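Local atomic coordinates of endoglucanase (Clostridium thermocellum, PDB entry 2YIK), a protein that probably hydrolyses internal beta-1,4-glucosidic bonds of cellulose as a family 9 endoglucanase of a cellulose-degrading bacterium. Residues T216-A221 against G261-E266; Y384-Q389 against P479-Q484. All blocks are in the same frame, centred on the assembly; numbering follows the deposited sequence.

Contact 1: residues T216-A221 against G261-E266; sequences TDIISA and GVVQGE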
loop_
_atom_site.group_PDB
_atom_site.type_symbol
_atom_site.label_atom_id
_atom_site.label_comp_id
_atom_site.label_asym_id
_atom_site.label_seq_id
_atom_site.Cartn_x
_atom_site.Cartn_y
_atom_site.Cartn_z
ATOM N N THR A 216 1.799 13.071 11.483
ATOM C CA THR A 216 1.425 11.817 12.118
ATOM C C THR A 216 0.891 10.717 11.213
ATOM O O THR A 216 1.277 9.557 11.352
ATOM C CB THR A 216 0.399 12.083 13.220
ATOM O OG1 THR A 216 0.766 13.287 13.903
ATOM C CG2 THR A 216 0.365 10.926 14.222
ATOM N N ASP A 217 0.012 11.064 10.281
ATOM C CA ASP A 217 -0.545 10.046 9.405
ATOM C C ASP A 217 0.520 9.354 8.552
ATOM O O ASP A 217 0.602 8.125 8.550
ATOM C CB ASP A 217 -1.664 10.637 8.531
ATOM C CG ASP A 217 -1.188 11.779 7.649
ATOM O OD1 ASP A 217 -0.268 12.516 8.068
ATOM O OD2 ASP A 217 -1.746 11.947 6.538
ATOM N N ILE A 218 1.345 10.125 7.849
ATOM C CA ILE A 218 2.386 9.529 7.007
ATOM C C ILE A 218 3.488 8.850 7.823
ATOM O O ILE A 218 3.972 7.789 7.441
ATOM C CB ILE A 218 3.051 10.573 6.057
ATOM C CG1 ILE A 218 2.077 10.998 4.956
ATOM C CG2 ILE A 218 4.286 9.978 5.407
ATOM C CD1 ILE A 218 1.029 11.938 5.433
ATOM N N ILE A 219 3.887 9.461 8.936
ATOM C CA ILE A 219 4.929 8.883 9.787
ATOM C C ILE A 219 4.472 7.502 10.274
ATOM O O ILE A 219 5.220 6.529 10.196
ATOM C CB ILE A 219 5.243 9.786 11.027
ATOM C CG1 ILE A 219 6.056 11.027 10.627
ATOM C CG2 ILE A 219 6.134 9.033 12.000
ATOM C CD1 ILE A 219 5.639 11.636 9.342
ATOM N N SER A 220 3.234 7.425 10.756
ATOM C CA SER A 220 2.673 6.170 11.250
ATOM C C SER A 220 2.469 5.142 10.141
ATOM O O SER A 220 2.755 3.962 10.329
ATOM C CB SER A 220 1.339 6.422 11.957
ATOM O OG SER A 220 1.523 7.237 13.101
ATOM N N ALA A 221 1.971 5.590 8.991
ATOM C CA ALA A 221 1.744 4.681 7.875
ATOM C C ALA A 221 3.068 4.036 7.504
ATOM O O ALA A 221 3.123 2.839 7.220
ATOM C CB ALA A 221 1.164 5.433 6.677
ATOM N N GLY A 261 -1.453 15.442 13.931
ATOM C CA GLY A 261 -2.070 16.083 12.785
ATOM C C GLY A 261 -1.716 15.340 11.511
ATOM O O GLY A 261 -0.891 14.427 11.532
ATOM N N VAL A 262 -2.336 15.712 10.397
ATOM C CA VAL A 262 -2.026 15.062 9.130
ATOM C C VAL A 262 -1.182 16.006 8.285
ATOM O O VAL A 262 -1.226 17.219 8.467
ATOM C CB VAL A 262 -3.314 14.683 8.342
ATOM C CG1 VAL A 262 -4.181 13.746 9.181
ATOM C CG2 VAL A 262 -4.091 15.940 7.955
ATOM N N VAL A 263 -0.386 15.453 7.379
ATOM C CA VAL A 263 0.411 16.296 6.507
ATOM C C VAL A 263 -0.601 17.093 5.673
ATOM O O VAL A 263 -1.546 16.528 5.113
ATOM C CB VAL A 263 1.332 15.450 5.603
ATOM C CG1 VAL A 263 1.941 16.318 4.511
ATOM C CG2 VAL A 263 2.448 14.827 6.450
ATOM N N GLN A 264 -0.412 18.409 5.621
ATOM C CA GLN A 264 -1.313 19.304 4.897
ATOM C C GLN A 264 -1.056 19.354 3.397
ATOM O O GLN A 264 0.062 19.117 2.938
ATOM C CB GLN A 264 -1.220 20.717 5.480
ATOM C CG GLN A 264 -1.624 20.812 6.939
ATOM C CD GLN A 264 -3.101 20.517 7.149
ATOM O OE1 GLN A 264 -3.966 21.248 6.659
ATOM N NE2 GLN A 264 -3.400 19.439 7.877
ATOM N N GLY A 265 -2.105 19.672 2.641
ATOM C CA GLY A 265 -1.994 19.746 1.194
ATOM C C GLY A 265 -0.868 20.630 0.688
ATOM O O GLY A 265 -0.142 20.252 -0.232
ATOM N N GLU A 266 -0.714 21.809 1.286
ATOM C CA GLU A 266 0.329 22.755 0.880
ATOM C C GLU A 266 1.731 22.234 1.177
ATOM O O GLU A 266 2.718 22.750 0.652
ATOM C CB GLU A 266 0.149 24.083 1.612
ATOM C CG GLU A 266 0.161 23.914 3.125
ATOM C CD GLU A 266 0.094 25.232 3.870
ATOM O OE1 GLU A 266 0.005 26.288 3.200
ATOM O OE2 GLU A 266 0.130 25.214 5.123
HETATM O O HOH W 1 -1.214 13.686 4.349
#
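Thr216 and Asp217, in the first turn of helix 216-233, lie beside the extended backbone of Gly261 and Val262, with Asp217 CA 5.2 Å from Val262 CA. The amide of Gly261 donates to the hydroxyl oxygen of Thr216 (N to OG1 3.1 Å). Thr216 O is gripped from opposite faces of its carbonyl plane by N and OG of Ser220, one turn further along the helix.

Asp217 carries most of the polar contact. Its CG stands between the backbone N and the carbonyl carbon (chi1 60°), and the side chains of Asp217 and Val262 cross at about a right angle, Asp217 OD2 lying 3.6 Å from Val262 CB. OD1 accepts the amide of Val263 (N to OD1 3.0 Å) on its syn side, the donor lying 31° out of the carboxylate plane. OD2 accepts a hydrogen bond from a water 2.8 Å away, which also donates to Val263 O; Ser275 OG is a further partner of OD2. Both carboxylate oxygens are thus engaged, and one residue of the loop, Val263, is held at its N-H directly and at its C=O through water.

Next to these polar bonds, CD1 of Ile218 meets CG2 of Val263 at 3.4 Å, a tight carbon pair between side chains that cross each other; Ile209 of strand 206-209 borders both residues. The Asp217 side chain lies about 5 Å from a bound calcium ion and touches Asp281, a ligand of what is presumably the same ion, so its negative charge may add to the field there. In the (alpha/alpha)6 barrel characteristic of family 9, the contact fastens the loop after helix 238-257 to the start of helix 216-233.

Contact 2: residues Y384-Q389 against P479-Q484; sequences YVFLNQ and PDASDQ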
loop_
_atom_site.group_PDB
_atom_site.type_symbol
_atom_site.label_atom_id
_atom_site.label_comp_id
_atom_site.label_asym_id
_atom_site.label_seq_id
_atom_site.Cartn_x
_atom_site.Cartn_y
_atom_site.Cartn_z
ATOM N N TYR A 384 -21.261 -6.965 -9.440
ATOM C CA TYR A 384 -20.013 -6.434 -8.901
ATOM C C TYR A 384 -20.278 -5.466 -7.749
ATOM O O TYR A 384 -21.047 -4.521 -7.911
ATOM C CB TYR A 384 -19.285 -5.726 -10.044
ATOM C CG TYR A 384 -18.039 -4.948 -9.696
ATOM C CD1 TYR A 384 -16.918 -5.583 -9.157
ATOM C CD2 TYR A 384 -17.950 -3.586 -9.988
ATOM C CE1 TYR A 384 -15.732 -4.876 -8.931
ATOM C CE2 TYR A 384 -16.773 -2.872 -9.766
ATOM C CZ TYR A 384 -15.668 -3.525 -9.238
ATOM O OH TYR A 384 -14.498 -2.829 -9.038
ATOM N N VAL A 385 -19.650 -5.688 -6.592
ATOM C CA VAL A 385 -19.863 -4.788 -5.453
ATOM C C VAL A 385 -19.046 -3.515 -5.683
ATOM O O VAL A 385 -17.816 -3.517 -5.696
ATOM C CB VAL A 385 -19.523 -5.468 -4.107
ATOM C CG1 VAL A 385 -19.918 -4.557 -2.957
ATOM C CG2 VAL A 385 -20.291 -6.796 -3.991
ATOM N N PHE A 386 -19.790 -2.430 -5.853
ATOM C CA PHE A 386 -19.299 -1.099 -6.205
ATOM C C PHE A 386 -19.495 -0.037 -5.103
ATOM O O PHE A 386 -20.629 0.340 -4.820
ATOM C CB PHE A 386 -20.087 -0.731 -7.472
ATOM C CG PHE A 386 -19.691 0.547 -8.133
ATOM C CD1 PHE A 386 -20.303 1.743 -7.778
ATOM C CD2 PHE A 386 -18.786 0.541 -9.192
ATOM C CE1 PHE A 386 -20.035 2.919 -8.474
ATOM C CE2 PHE A 386 -18.507 1.706 -9.899
ATOM C CZ PHE A 386 -19.133 2.902 -9.540
ATOM N N LEU A 387 -18.411 0.443 -4.484
ATOM C CA LEU A 387 -18.530 1.478 -3.439
ATOM C C LEU A 387 -18.793 2.817 -4.133
ATOM O O LEU A 387 -19.795 3.484 -3.871
ATOM C CB LEU A 387 -17.256 1.561 -2.588
ATOM C CG LEU A 387 -17.233 2.638 -1.494
ATOM C CD1 LEU A 387 -18.465 2.534 -0.609
ATOM C CD2 LEU A 387 -15.974 2.474 -0.665
ATOM N N ASN A 388 -17.873 3.215 -5.003
ATOM C CA ASN A 388 -18.030 4.421 -5.808
ATOM C C ASN A 388 -17.167 4.275 -7.064
ATOM O O ASN A 388 -16.400 3.315 -7.188
ATOM C CB ASN A 388 -17.731 5.713 -5.013
ATOM C CG ASN A 388 -16.321 5.782 -4.470
ATOM O OD1 ASN A 388 -15.352 5.707 -5.221
ATOM N ND2 ASN A 388 -16.203 5.952 -3.154
ATOM N N GLN A 389 -17.295 5.207 -8.001
ATOM C CA GLN A 389 -16.572 5.124 -9.274
ATOM C C GLN A 389 -15.065 5.336 -9.321
ATOM O O GLN A 389 -14.424 4.944 -10.299
ATOM C CB GLN A 389 -17.207 6.078 -10.278
ATOM C CG GLN A 389 -17.176 7.526 -9.820
ATOM C CD GLN A 389 -17.970 8.435 -10.738
ATOM O OE1 GLN A 389 -17.449 8.955 -11.725
ATOM N NE2 GLN A 389 -19.243 8.621 -10.424
ATOM N N PRO A 479 -15.022 -1.035 -13.818
ATOM C CA PRO A 479 -16.237 -0.616 -14.519
ATOM C C PRO A 479 -17.028 0.415 -13.722
ATOM O O PRO A 479 -16.738 0.653 -12.545
ATOM C CB PRO A 479 -16.993 -1.929 -14.694
ATOM C CG PRO A 479 -16.654 -2.668 -13.415
ATOM C CD PRO A 479 -15.169 -2.394 -13.255
ATOM N N ASP A 480 -18.013 1.044 -14.360
ATOM C CA ASP A 480 -18.831 2.018 -13.650
ATOM C C ASP A 480 -20.002 1.289 -12.998
ATOM O O ASP A 480 -20.034 0.062 -12.984
ATOM C CB ASP A 480 -19.327 3.140 -14.582
ATOM C CG ASP A 480 -20.111 2.632 -15.782
ATOM O OD1 ASP A 480 -20.779 1.576 -15.696
ATOM O OD2 ASP A 480 -20.083 3.321 -16.818
ATOM N N ALA A 481 -20.952 2.035 -12.446
ATOM C CA ALA A 481 -22.094 1.432 -11.765
ATOM C C ALA A 481 -22.984 0.595 -12.666
ATOM O O ALA A 481 -23.802 -0.196 -12.183
ATOM C CB ALA A 481 -22.921 2.518 -11.087
ATOM N N SER A 482 -22.825 0.755 -13.972
ATOM C CA SER A 482 -23.652 0.019 -14.941
ATOM C C SER A 482 -22.825 -1.021 -15.709
ATOM O O SER A 482 -23.189 -1.415 -16.828
ATOM C CB SER A 482 -24.288 1.027 -15.927
ATOM O OG SER A 482 -25.364 1.768 -15.325
ATOM N N ASP A 483 -21.733 -1.480 -15.076
ATOM C CA ASP A 483 -20.799 -2.451 -15.677
ATOM C C ASP A 483 -20.203 -1.931 -16.984
ATOM O O ASP A 483 -19.630 -2.707 -17.766
ATOM C CB ASP A 483 -21.503 -3.804 -15.940
ATOM C CG ASP A 483 -22.099 -4.429 -14.665
ATOM O OD1 ASP A 483 -21.360 -5.006 -13.822
ATOM O OD2 ASP A 483 -23.334 -4.304 -14.490
ATOM N N GLN A 484 -20.270 -0.636 -17.250
ATOM C CA GLN A 484 -19.620 -0.233 -18.494
ATOM C C GLN A 484 -18.189 0.278 -18.234
ATOM O O GLN A 484 -17.811 0.617 -17.106
ATOM C CB GLN A 484 -20.405 0.851 -19.230
ATOM C CG GLN A 484 -21.848 0.479 -19.605
ATOM C CD GLN A 484 -21.922 -0.626 -20.646
ATOM O OE1 GLN A 484 -22.075 -0.372 -21.850
ATOM N NE2 GLN A 484 -21.839 -1.868 -20.180
#
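Phe386 is met by residues 479-481 at its rim and on one face. Pro479 O lies at the ring edge, in plane, 3.4 Å from CE2. Over one face sits Ala481 in a CH-pi contact, its CB 4.2 Å from the ring centroid and 24° off the normal. Asn388 O, from the ring's own loop, lies above the opposite face, offset toward the rim. The side chains of Tyr384 and Pro479 reach toward each other, tip to tip, with Tyr384 CE2 3.7 Å from Pro479 CG.

No hydrogen bond joins the two segments; hydrogen bonds within the 479-484 loop help fix its shape. A type I turn runs from Asp480 to Asp483, closed by Asp483 N to Asp480 O at 3.1 Å. Asp480 OD1 accepts Ser482 N, making an Asx turn, and Gln484 N from the other face of the carboxylate, each at 2.8 Å.

Further out, the Asp483 carboxylate binds the loop before Tyr384, through OD1 with Thr380 OG1 and OD2 with Gly382 N. Tyr427 of helix 416-428 hydrogen-bonds through its hydroxyl to Asp483 OD1, stacks on the Tyr384 ring and touches Pro479. Helix 392-408 packs against Tyr384 and Phe386, its Ser392 hydrogen-bonded to Tyr384 OH, so the two loops meet beside the N-terminal end of helix 392-408 and the C-terminal end of helix 416-428.

The two contacts follow one another along the chain, contact 1 closing before contact 2 opens, and both belong to the family 9 catalytic region. Their centres are 30 Å apart and their nearest atoms about 18 Å, so they do not touch. The centres of contacts 1 and 2 lie about 15 Å and 22 Å, respectively, from the centre of the chain. They differ in chemistry: contact 1 combines direct and water-mediated polar bonds with one tight apolar pair, whereas contact 2 joins two loops by aromatic and apolar packing. Neither includes His451, the predicted active-site residue. Contact 1 adjoins a calcium ion through the side chain of Asp217.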